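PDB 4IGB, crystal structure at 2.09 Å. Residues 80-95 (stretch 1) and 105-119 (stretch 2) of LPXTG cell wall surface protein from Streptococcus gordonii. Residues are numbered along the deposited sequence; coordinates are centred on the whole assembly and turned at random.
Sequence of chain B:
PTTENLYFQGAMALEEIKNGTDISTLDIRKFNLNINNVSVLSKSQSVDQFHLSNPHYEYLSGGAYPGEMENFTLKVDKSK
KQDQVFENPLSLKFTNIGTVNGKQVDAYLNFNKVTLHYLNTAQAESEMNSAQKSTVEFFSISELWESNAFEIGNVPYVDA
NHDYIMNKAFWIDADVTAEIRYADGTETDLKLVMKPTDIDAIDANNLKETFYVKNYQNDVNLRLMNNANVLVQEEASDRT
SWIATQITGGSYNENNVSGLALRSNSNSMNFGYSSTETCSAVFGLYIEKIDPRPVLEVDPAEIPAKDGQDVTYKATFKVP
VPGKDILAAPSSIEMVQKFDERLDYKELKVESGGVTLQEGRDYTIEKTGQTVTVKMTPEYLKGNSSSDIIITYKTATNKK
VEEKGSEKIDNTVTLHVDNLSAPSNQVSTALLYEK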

ATOM      1  N   LYS B  80      30.697 -23.067  -6.448  1.00 39.12           N
ATOM      2  CA  LYS B  80      30.587 -22.067  -7.503  1.00 32.14           C
ATOM      3  C   LYS B  80      30.762 -20.656  -6.972  1.00 42.14           C
ATOM      4  O   LYS B  80      29.805 -20.005  -6.522  1.00 36.64           O
ATOM      5  N   LYS B  81      32.000 -20.181  -7.027  1.00 35.35           N
ATOM      6  CA  LYS B  81      32.307 -18.860  -6.513  1.00 34.99           C
ATOM      7  C   LYS B  81      31.945 -17.825  -7.567  1.00 39.20           C
ATOM      8  O   LYS B  81      32.800 -17.253  -8.241  1.00 31.75           O
ATOM      9  N   GLN B  82      30.645 -17.605  -7.702  1.00 28.49           N
ATOM     10  CA  GLN B  82      30.125 -16.705  -8.708  1.00 31.54           C
ATOM     11  C   GLN B  82      28.671 -16.399  -8.393  1.00 30.01           C
ATOM     12  O   GLN B  82      28.096 -16.962  -7.461  1.00 23.93           O
ATOM     13  N   ASP B  83      28.082 -15.497  -9.165  1.00 19.14           N
ATOM     14  CA  ASP B  83      26.698 -15.122  -8.936  1.00 27.10           C
ATOM     15  C   ASP B  83      25.806 -16.343  -9.033  1.00 29.33           C
ATOM     16  O   ASP B  83      26.046 -17.239  -9.839  1.00 27.81           O
ATOM     17  N   GLN B  84      24.789 -16.397  -8.185  1.00 26.15           N
ATOM     18  CA  GLN B  84      23.826 -17.485  -8.246  1.00 25.57           C
ATOM     19  C   GLN B  84      22.401 -16.939  -8.206  1.00 28.66           C
ATOM     20  O   GLN B  84      22.060 -16.135  -7.347  1.00 29.63           O
ATOM     21  N   VAL B  85      21.587 -17.387  -9.160  1.00 25.20           N
ATOM     22  CA  VAL B  85      20.248 -16.862  -9.372  1.00 28.65           C
ATOM     23  C   VAL B  85      19.186 -17.853  -8.914  1.00 25.68           C
ATOM     24  O   VAL B  85      19.216 -19.025  -9.280  1.00 26.16           O
ATOM     25  N   PHE B  86      18.242 -17.368  -8.119  1.00 18.26           N
ATOM     26  CA  PHE B  86      17.157 -18.198  -7.619  1.00 16.94           C
ATOM     27  C   PHE B  86      15.817 -17.607  -8.079  1.00 22.39           C
ATOM     28  O   PHE B  86      15.358 -16.575  -7.556  1.00 14.27           O
ATOM     29  N   GLU B  87      15.237 -18.248  -9.093  1.00 18.60           N
ATOM     30  CA  GLU B  87      13.946 -17.870  -9.670  1.00 14.78           C
ATOM     31  C   GLU B  87      12.812 -18.322  -8.772  1.00 17.81           C
ATOM     32  O   GLU B  87      12.824 -19.449  -8.259  1.00 12.75           O
ATOM     33  N   ASN B  88      11.842 -17.434  -8.570  1.00 14.91           N
ATOM     34  CA  ASN B  88      10.660 -17.758  -7.780  1.00 13.71           C
ATOM     35  C   ASN B  88      10.912 -18.667  -6.586  1.00 17.74           C
ATOM     36  O   ASN B  88      10.335 -19.757  -6.507  1.00 15.02           O
ATOM     37  N   PRO B  89      11.775 -18.233  -5.649  1.00 15.96           N
ATOM     38  CA  PRO B  89      12.114 -19.147  -4.550  1.00 12.08           C
ATOM     39  C   PRO B  89      11.010 -19.270  -3.509  1.00 15.18           C
ATOM     40  O   PRO B  89      10.947 -20.253  -2.762  1.00 18.41           O
ATOM     41  N   LEU B  90      10.140 -18.277  -3.455  1.00 16.14           N
ATOM     42  CA  LEU B  90       9.241 -18.150  -2.324  1.00 16.56           C
ATOM     43  C   LEU B  90       8.027 -17.311  -2.665  1.00 16.58           C
ATOM     44  O   LEU B  90       8.149 -16.175  -3.137  1.00 17.76           O
ATOM     45  N   SER B  91       6.860 -17.877  -2.396  1.00 15.46           N
ATOM     46  CA  SER B  91       5.584 -17.193  -2.544  1.00 15.23           C
ATOM     47  C   SER B  91       4.783 -17.301  -1.240  1.00 20.72           C
ATOM     48  O   SER B  91       4.571 -18.406  -0.723  1.00 19.72           O
ATOM     49  N   LEU B  92       4.337 -16.164  -0.709  1.00 14.68           N
ATOM     50  CA  LEU B  92       3.679 -16.149   0.594  1.00 16.68           C
ATOM     51  C   LEU B  92       2.286 -15.562   0.554  1.00 15.69           C
ATOM     52  O   LEU B  92       1.975 -14.721  -0.270  1.00 14.65           O
ATOM     53  N   LYS B  93       1.474 -15.954   1.519  1.00 14.49           N
ATOM     54  CA  LYS B  93       0.217 -15.284   1.751  1.00 15.57           C
ATOM     55  C   LYS B  93       0.123 -14.881   3.224  1.00 21.01           C
ATOM     56  O   LYS B  93       0.459 -15.672   4.107  1.00 17.22           O
ATOM     57  N   PHE B  94      -0.301 -13.644   3.479  1.00 18.02           N
ATOM     58  CA  PHE B  94      -0.703 -13.243   4.817  1.00 13.85           C
ATOM     59  C   PHE B  94      -2.211 -13.126   4.815  1.00 15.12           C
ATOM     60  O   PHE B  94      -2.761 -12.289   4.121  1.00 16.15           O
ATOM     61  N   THR B  95      -2.878 -13.982   5.584  1.00 16.65           N
ATOM     62  CA  THR B  95      -4.335 -14.033   5.578  1.00 20.10           C
ATOM     63  C   THR B  95      -4.973 -13.145   6.657  1.00 20.92           C
ATOM     64  O   THR B  95      -4.572 -13.178   7.816  1.00 24.33           O
ATOM     65  N   VAL B 105      -9.094  -8.284   4.160  1.00 17.30           N
ATOM     66  CA  VAL B 105      -8.007  -8.074   3.215  1.00 20.90           C
ATOM     67  C   VAL B 105      -6.905  -9.090   3.463  1.00 17.78           C
ATOM     68  O   VAL B 105      -6.557  -9.374   4.614  1.00 18.82           O
ATOM     69  N   ASP B 106      -6.384  -9.654   2.378  1.00 20.52           N
ATOM     70  CA  ASP B 106      -5.208 -10.527   2.426  1.00 20.53           C
ATOM     71  C   ASP B 106      -4.019  -9.894   1.718  1.00 18.18           C
ATOM     72  O   ASP B 106      -4.192  -9.054   0.837  1.00 18.14           O
ATOM     73  N   ALA B 107      -2.813 -10.306   2.100  1.00 14.88           N
ATOM     74  CA  ALA B 107      -1.615  -9.882   1.395  1.00 18.34           C
ATOM     75  C   ALA B 107      -0.934 -11.068   0.728  1.00 19.62           C
ATOM     76  O   ALA B 107      -0.933 -12.185   1.250  1.00 16.56           O
ATOM     77  N   TYR B 108      -0.345 -10.809  -0.427  1.00 15.10           N
ATOM     78  CA  TYR B 108       0.473 -11.802  -1.100  1.00 19.03           C
ATOM     79  C   TYR B 108       1.843 -11.188  -1.300  1.00 19.86           C
ATOM     80  O   TYR B 108       1.956 -10.031  -1.690  1.00 21.77           O
ATOM     81  N   LEU B 109       2.879 -11.959  -1.002  1.00 16.67           N
ATOM     82  CA  LEU B 109       4.241 -11.489  -1.157  1.00 15.00           C
ATOM     83  C   LEU B 109       5.007 -12.537  -1.957  1.00 19.44           C
ATOM     84  O   LEU B 109       5.303 -13.623  -1.465  1.00 16.14           O
ATOM     85  N   ASN B 110       5.302 -12.208  -3.206  1.00 13.62           N
ATOM     86  CA  ASN B 110       6.010 -13.132  -4.072  1.00 18.47           C
ATOM     87  C   ASN B 110       7.433 -12.671  -4.372  1.00 19.85           C
ATOM     88  O   ASN B 110       7.660 -11.545  -4.845  1.00 16.69           O
ATOM     89  N   PHE B 111       8.393 -13.530  -4.056  1.00 19.21           N
ATOM     90  CA  PHE B 111       9.763 -13.317  -4.483  1.00 17.24           C
ATOM     91  C   PHE B 111       9.882 -13.843  -5.896  1.00 18.95           C
ATOM     92  O   PHE B 111       9.915 -15.047  -6.121  1.00 16.40           O
ATOM     93  N   ASN B 112       9.924 -12.925  -6.854  1.00 17.22           N
ATOM     94  CA  ASN B 112      10.006 -13.305  -8.258  1.00 19.33           C
ATOM     95  C   ASN B 112      11.389 -13.822  -8.558  1.00 18.50           C
ATOM     96  O   ASN B 112      11.561 -14.740  -9.353  1.00 20.07           O
ATOM     97  N   LYS B 113      12.377 -13.220  -7.905  1.00 12.61           N
ATOM     98  CA  LYS B 113      13.756 -13.606  -8.112  1.00 19.35           C
ATOM     99  C   LYS B 113      14.612 -13.035  -6.995  1.00 18.19           C
ATOM    100  O   LYS B 113      14.418 -11.896  -6.552  1.00 19.75           O
ATOM    101  N   VAL B 114      15.547 -13.842  -6.527  1.00 14.60           N
ATOM    102  CA  VAL B 114      16.612 -13.345  -5.666  1.00 20.90           C
ATOM    103  C   VAL B 114      17.917 -13.749  -6.320  1.00 17.63           C
ATOM    104  O   VAL B 114      18.118 -14.918  -6.653  1.00 20.50           O
ATOM    105  N   THR B 115      18.788 -12.771  -6.527  1.00 19.05           N
ATOM    106  CA  THR B 115      20.098 -13.022  -7.109  1.00 23.49           C
ATOM    107  C   THR B 115      21.170 -12.773  -6.050  1.00 26.13           C
ATOM    108  O   THR B 115      21.233 -11.689  -5.457  1.00 23.46           O
ATOM    109  N   LEU B 116      21.999 -13.784  -5.821  1.00 19.45           N
ATOM    110  CA  LEU B 116      23.154 -13.679  -4.932  1.00 22.83           C
ATOM    111  C   LEU B 116      24.361 -13.259  -5.756  1.00 28.16           C
ATOM    112  O   LEU B 116      24.797 -13.996  -6.643  1.00 24.12           O
ATOM    113  N   HIS B 117      24.889 -12.075  -5.469  1.00 25.04           N
ATOM    114  CA  HIS B 117      26.090 -11.573  -6.123  1.00 21.31           C
ATOM    115  C   HIS B 117      27.322 -11.911  -5.293  1.00 27.13           C
ATOM    116  O   HIS B 117      27.533 -11.357  -4.213  1.00 24.65           O
ATOM    117  N   TYR B 118      28.130 -12.834  -5.799  1.00 28.50           N
ATOM    118  CA  TYR B 118      29.362 -13.224  -5.121  1.00 27.87           C
ATOM    119  C   TYR B 118      30.279 -12.011  -4.889  1.00 26.08           C
ATOM    120  O   TYR B 118      30.533 -11.226  -5.806  1.00 29.35           O
ATOM    121  N   LEU B 119      30.763 -11.853  -3.660  1.00 26.93           N
ATOM    122  CA  LEU B 119      31.534 -10.667  -3.294  1.00 24.44           C
ATOM    123  C   LEU B 119      33.018 -10.722  -3.689  1.00 30.66           C
ATOM    124  O   LEU B 119      33.703  -9.710  -3.651  1.00 34.24           O
TER

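Two neighbouring strand segments of stretch 1 pair antiparallel with one long strand of stretch 2, giving a sheet contact with a mainly apolar face and a polar one. The contact buries 1333 Å² in total. Backbone hydrogen bonds set the register, for example Gln84 N to Leu116 O (2.9 Å) and Phe94 N to Ala107 O (2.7 Å). The chain of stretch 1 turns a corner at Glu87 and Asn88, where Asn88 N still bonds to Asn112 O at 2.8 Å.

The apolar face carries Phe86, Leu90, Leu92 and Phe94 from stretch 1. Stretch 2 adds Ala107, Leu109, Phe111, Val114 and Leu116. Phe86 is m, and its CE1 lies 3.4 Å from CD2 of Leu116. Pro89 sits by the corner and bridges two residues: its CG is 4.0 Å from Phe111 CB and also 4.0 Å from Val114 CG2. Val114 is t and Phe111 is m. Leu90, a t rotamer, sets its CB 4.1 Å from Phe111 CD1. Leu92 is m and Leu109 is t; their CB atoms are 4.3 Å apart. Phe94 is m. Its CB is 4.0 Å from Ala107 CB, and its ring edge meets Leu109, with CE2 to CB at 4.2 Å. The small side chain of Ala107 thus lies beside the base of a large one.

The other face holds Val85, Glu87, Ser91 and Lys93 against Thr115, Lys113, Asn110 and Tyr108. Val85 CG2 touches Thr115 CG2 at 4.0 Å. Ser91 CB comes within 3.0 Å of Asn110 OD1. Asn110 is t, and its ND2 donates to Asn112 OD1 at 2.9 Å within stretch 2. Lys93 is extended, t at all four chi angles. This brings its CE 3.4 Å from Tyr108 OH and its NZ into a long salt bridge with Asp106 OD2, at 4.0 Å. Water 3 fills this gap: it accepts from Lys93 NZ (2.8 Å) and donates to Asp106 OD2 (2.6 Å). Water 2 similarly links Glu87 OE1 (2.7 Å) to Lys113 NZ (3.3 Å), the latter bond weak.

At the far end, Tyr118 is t and points toward stretch 1. Lys81 CB lies over one face of its ring, 3.9 Å from the centroid, a CH-pi contact. Asp83, an m rotamer, accepts from the backbone: Tyr118 N to Asp83 OD1 is 3.0 Å. Water 1 donates to Asp83 OD2 (3.2 Å) and also hydrogen-bonds His117 ND1 (2.6 Å).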

ATOM      1  CB  LYS B  80      29.263 -22.202  -8.250  1.00 34.57           C
ATOM      2  CG  LYS B  80      29.174 -23.436  -9.116  1.00 37.39           C
ATOM      3  CD  LYS B  80      27.819 -23.531  -9.786  1.00 52.95           C
ATOM      4  CE  LYS B  80      27.729 -24.778 -10.665  1.00 62.39           C
ATOM      5  NZ  LYS B  80      26.433 -24.834 -11.396  1.00 65.55           N
ATOM      6  CB  LYS B  81      33.767 -18.784  -6.057  1.00 43.93           C
ATOM      7  CG  LYS B  81      34.027 -19.670  -4.832  1.00 44.12           C
ATOM      8  CD  LYS B  81      35.472 -20.128  -4.734  1.00 56.55           C
ATOM      9  CE  LYS B  81      35.636 -21.125  -3.594  1.00 54.42           C
ATOM     10  NZ  LYS B  81      34.613 -22.217  -3.661  1.00 45.25           N
ATOM     11  CB  GLN B  82      30.238 -17.342 -10.091  1.00 33.49           C
ATOM     12  CG  GLN B  82      29.451 -18.630 -10.241  1.00 36.27           C
ATOM     13  CD  GLN B  82      29.819 -19.381 -11.503  1.00 52.99           C
ATOM     14  OE1 GLN B  82      30.928 -19.236 -12.021  1.00 58.21           O
ATOM     15  NE2 GLN B  82      28.890 -20.185 -12.009  1.00 52.73           N
ATOM     16  CB  ASP B  83      26.260 -14.055  -9.934  1.00 24.75           C
ATOM     17  CG  ASP B  83      27.000 -12.749  -9.739  1.00 31.08           C
ATOM     18  OD1 ASP B  83      27.784 -12.652  -8.768  1.00 30.64           O
ATOM     19  OD2 ASP B  83      26.795 -11.815 -10.544  1.00 35.39           O
ATOM     20  CB  GLN B  84      24.085 -18.511  -7.139  1.00 26.37           C
ATOM     21  CG  GLN B  84      25.462 -19.150  -7.255  1.00 30.18           C
ATOM     22  CD  GLN B  84      25.766 -20.148  -6.159  1.00 28.06           C
ATOM     23  OE1 GLN B  84      26.918 -20.291  -5.745  1.00 38.88           O
ATOM     24  NE2 GLN B  84      24.749 -20.855  -5.697  1.00 18.56           N
ATOM     25  CB  VAL B  85      20.007 -16.565 -10.862  1.00 28.28           C
ATOM     26  CG1 VAL B  85      18.591 -16.055 -11.081  1.00 25.36           C
ATOM     27  CG2 VAL B  85      21.031 -15.566 -11.378  1.00 27.02           C
ATOM     28  CB  PHE B  86      17.249 -18.321  -6.083  1.00 17.80           C
ATOM     29  CG  PHE B  86      18.569 -18.875  -5.604  1.00 19.72           C
ATOM     30  CD1 PHE B  86      19.655 -18.043  -5.418  1.00 19.82           C
ATOM     31  CD2 PHE B  86      18.735 -20.241  -5.397  1.00 26.29           C
ATOM     32  CE1 PHE B  86      20.879 -18.555  -5.006  1.00 24.11           C
ATOM     33  CE2 PHE B  86      19.965 -20.765  -4.992  1.00 22.20           C
ATOM     34  CZ  PHE B  86      21.032 -19.914  -4.788  1.00 26.35           C
ATOM     35  CB  GLU B  87      13.767 -18.509 -11.053  1.00 17.37           C
ATOM     36  CG  GLU B  87      14.763 -17.998 -12.083  1.00 21.77           C
ATOM     37  CD  GLU B  87      14.696 -18.721 -13.435  1.00 30.44           C
ATOM     38  OE1 GLU B  87      15.330 -18.203 -14.374  1.00 30.63           O
ATOM     39  OE2 GLU B  87      14.048 -19.795 -13.564  1.00 21.62           O
ATOM     40  CB  ASN B  88       9.605 -18.408  -8.685  1.00 19.79           C
ATOM     41  CG  ASN B  88       9.003 -17.422  -9.654  1.00 28.33           C
ATOM     42  OD1 ASN B  88       9.246 -17.489 -10.858  1.00 32.37           O
ATOM     43  ND2 ASN B  88       8.232 -16.485  -9.130  1.00 19.98           N
ATOM     44  CB  PRO B  89      13.357 -18.496  -3.922  1.00 18.58           C
ATOM     45  CG  PRO B  89      13.287 -17.031  -4.345  1.00 16.45           C
ATOM     46  CD  PRO B  89      12.636 -17.036  -5.687  1.00 16.60           C
ATOM     47  CB  LEU B  90       9.973 -17.516  -1.134  1.00 14.98           C
ATOM     48  CG  LEU B  90       9.161 -17.458   0.162  1.00 14.52           C
ATOM     49  CD1 LEU B  90       8.799 -18.870   0.606  1.00 12.75           C
ATOM     50  CD2 LEU B  90       9.926 -16.734   1.272  1.00 18.20           C
ATOM     51  CB  SER B  91       4.794 -17.816  -3.703  1.00 13.37           C
ATOM     52  OG  SER B  91       3.456 -17.364  -3.682  1.00 24.97           O
ATOM     53  CB  LEU B  92       4.491 -15.308   1.592  1.00 14.91           C
ATOM     54  CG  LEU B  92       5.935 -15.765   1.784  1.00 21.51           C
ATOM     55  CD1 LEU B  92       6.694 -14.732   2.588  1.00 22.58           C
ATOM     56  CD2 LEU B  92       5.956 -17.127   2.470  1.00 17.74           C
ATOM     57  CB  LYS B  93      -0.948 -16.201   1.369  1.00 15.27           C
ATOM     58  CG  LYS B  93      -2.300 -15.566   1.547  1.00 18.72           C
ATOM     59  CD  LYS B  93      -3.412 -16.559   1.288  1.00 22.08           C
ATOM     60  CE  LYS B  93      -4.776 -15.945   1.631  1.00 25.65           C
ATOM     61  NZ  LYS B  93      -5.883 -16.818   1.133  1.00 28.15           N
ATOM     62  CB  PHE B  94      -0.061 -11.914   5.226  1.00 17.11           C
ATOM     63  CG  PHE B  94       1.436 -11.958   5.291  1.00 13.61           C
ATOM     64  CD1 PHE B  94       2.086 -12.136   6.502  1.00 16.91           C
ATOM     65  CD2 PHE B  94       2.196 -11.806   4.140  1.00 19.47           C
ATOM     66  CE1 PHE B  94       3.481 -12.183   6.562  1.00 17.21           C
ATOM     67  CE2 PHE B  94       3.591 -11.860   4.185  1.00 20.11           C
ATOM     68  CZ  PHE B  94       4.231 -12.041   5.406  1.00 20.82           C
ATOM     69  CB  THR B  95      -4.852 -15.486   5.770  1.00 21.29           C
ATOM     70  OG1 THR B  95      -4.315 -16.332   4.750  1.00 20.82           O
ATOM     71  CG2 THR B  95      -6.376 -15.526   5.685  1.00 17.53           C
ATOM     72  CB  VAL B 105      -7.424  -6.641   3.327  1.00 20.49           C
ATOM     73  CG1 VAL B 105      -6.266  -6.439   2.341  1.00 17.12           C
ATOM     74  CG2 VAL B 105      -8.514  -5.606   3.086  1.00 13.59           C
ATOM     75  CB  ASP B 106      -5.489 -11.887   1.776  1.00 15.63           C
ATOM     76  CG  ASP B 106      -6.685 -12.592   2.380  1.00 19.91           C
ATOM     77  OD1 ASP B 106      -6.867 -12.538   3.611  1.00 17.91           O
ATOM     78  OD2 ASP B 106      -7.461 -13.185   1.607  1.00 24.10           O
ATOM     79  CB  ALA B 107      -0.646  -9.198   2.336  1.00 13.41           C
ATOM     80  CB  TYR B 108      -0.168 -12.212  -2.430  1.00 21.99           C
ATOM     81  CG  TYR B 108      -1.497 -12.888  -2.212  1.00 25.04           C
ATOM     82  CD1 TYR B 108      -1.589 -14.272  -2.165  1.00 17.18           C
ATOM     83  CD2 TYR B 108      -2.646 -12.144  -1.993  1.00 23.82           C
ATOM     84  CE1 TYR B 108      -2.791 -14.904  -1.945  1.00 19.50           C
ATOM     85  CE2 TYR B 108      -3.870 -12.773  -1.770  1.00 26.06           C
ATOM     86  CZ  TYR B 108      -3.926 -14.150  -1.741  1.00 24.49           C
ATOM     87  OH  TYR B 108      -5.113 -14.786  -1.512  1.00 22.81           O
ATOM     88  CB  LEU B 109       4.899 -11.264   0.210  1.00 21.52           C
ATOM     89  CG  LEU B 109       6.199 -10.467   0.191  1.00 19.50           C
ATOM     90  CD1 LEU B 109       5.908  -9.072  -0.290  1.00 18.04           C
ATOM     91  CD2 LEU B 109       6.853 -10.440   1.579  1.00 19.72           C
ATOM     92  CB  ASN B 110       5.222 -13.375  -5.366  1.00 20.09           C
ATOM     93  CG  ASN B 110       5.731 -14.588  -6.122  1.00 33.87           C
ATOM     94  OD1 ASN B 110       5.569 -15.721  -5.670  1.00 44.39           O
ATOM     95  ND2 ASN B 110       6.386 -14.359  -7.249  1.00 35.13           N
ATOM     96  CB  PHE B 111      10.766 -13.992  -3.538  1.00 17.72           C
ATOM     97  CG  PHE B 111      10.921 -13.276  -2.237  1.00 20.36           C
ATOM     98  CD1 PHE B 111       9.955 -13.396  -1.244  1.00 21.55           C
ATOM     99  CD2 PHE B 111      12.008 -12.437  -2.017  1.00 22.21           C
ATOM    100  CE1 PHE B 111      10.078 -12.714  -0.044  1.00 18.35           C
ATOM    101  CE2 PHE B 111      12.135 -11.738  -0.810  1.00 21.45           C
ATOM    102  CZ  PHE B 111      11.168 -11.890   0.173  1.00 17.85           C
ATOM    103  CB  ASN B 112       9.705 -12.095  -9.129  1.00 16.04           C
ATOM    104  CG  ASN B 112       8.371 -11.463  -8.776  1.00 27.51           C
ATOM    105  OD1 ASN B 112       7.332 -12.138  -8.774  1.00 17.96           O
ATOM    106  ND2 ASN B 112       8.395 -10.174  -8.434  1.00 14.07           N
ATOM    107  CB  LYS B 113      14.274 -13.105  -9.471  1.00 19.17           C
ATOM    108  CG  LYS B 113      15.723 -13.477  -9.745  1.00 22.99           C
ATOM    109  CD  LYS B 113      16.233 -12.908 -11.071  1.00 25.68           C
ATOM    110  CE  LYS B 113      15.622 -13.657 -12.252  1.00 33.97           C
ATOM    111  NZ  LYS B 113      15.925 -12.980 -13.559  1.00 35.80           N
ATOM    112  CB  VAL B 114      16.526 -13.926  -4.233  1.00 21.66           C
ATOM    113  CG1 VAL B 114      17.729 -13.449  -3.364  1.00 16.92           C
ATOM    114  CG2 VAL B 114      15.179 -13.559  -3.588  1.00 15.02           C
ATOM    115  CB  THR B 115      20.375 -12.080  -8.309  1.00 28.69           C
ATOM    116  OG1 THR B 115      19.326 -12.199  -9.281  1.00 28.27           O
ATOM    117  CG2 THR B 115      21.723 -12.417  -8.952  1.00 27.43           C
ATOM    118  CB  LEU B 116      23.435 -15.037  -4.263  1.00 22.19           C
ATOM    119  CG  LEU B 116      22.758 -15.373  -2.923  1.00 33.91           C
ATOM    120  CD1 LEU B 116      21.381 -14.757  -2.771  1.00 25.35           C
ATOM    121  CD2 LEU B 116      22.698 -16.879  -2.691  1.00 27.49           C
ATOM    122  CB  HIS B 117      26.003 -10.053  -6.332  1.00 24.91           C
ATOM    123  CG  HIS B 117      24.969  -9.642  -7.336  1.00 35.68           C
ATOM    124  ND1 HIS B 117      25.256  -9.470  -8.674  1.00 36.78           N
ATOM    125  CD2 HIS B 117      23.644  -9.392  -7.202  1.00 28.55           C
ATOM    126  CE1 HIS B 117      24.157  -9.119  -9.317  1.00 31.09           C
ATOM    127  NE2 HIS B 117      23.164  -9.068  -8.447  1.00 30.94           N
ATOM    128  CB  TYR B 118      30.083 -14.307  -5.927  1.00 28.52           C
ATOM    129  CG  TYR B 118      31.257 -14.923  -5.197  1.00 36.13           C
ATOM    130  CD1 TYR B 118      31.065 -15.632  -4.011  1.00 33.66           C
ATOM    131  CD2 TYR B 118      32.550 -14.807  -5.693  1.00 33.19           C
ATOM    132  CE1 TYR B 118      32.126 -16.205  -3.336  1.00 36.50           C
ATOM    133  CE2 TYR B 118      33.624 -15.381  -5.022  1.00 33.38           C
ATOM    134  CZ  TYR B 118      33.401 -16.077  -3.847  1.00 36.37           C
ATOM    135  OH  TYR B 118      34.450 -16.646  -3.173  1.00 42.00           O
ATOM    136  CB  LEU B 119      31.409 -10.398  -1.801  1.00 28.53           C
ATOM    137  CG  LEU B 119      30.164  -9.629  -1.357  1.00 30.83           C
ATOM    138  CD1 LEU B 119      30.009  -9.735   0.149  1.00 29.74           C
ATOM    139  CD2 LEU B 119      30.252  -8.170  -1.798  1.00 20.97           C
TER
HETATM  140  O   HOH W   1      27.733  -8.976  -9.403  1.00 46.55           O
HETATM  141  O   HOH W   2      16.839 -15.952 -14.614  1.00 39.69           O
HETATM  142  O   HOH W   3      -8.151 -15.639   2.200  1.00 24.80           O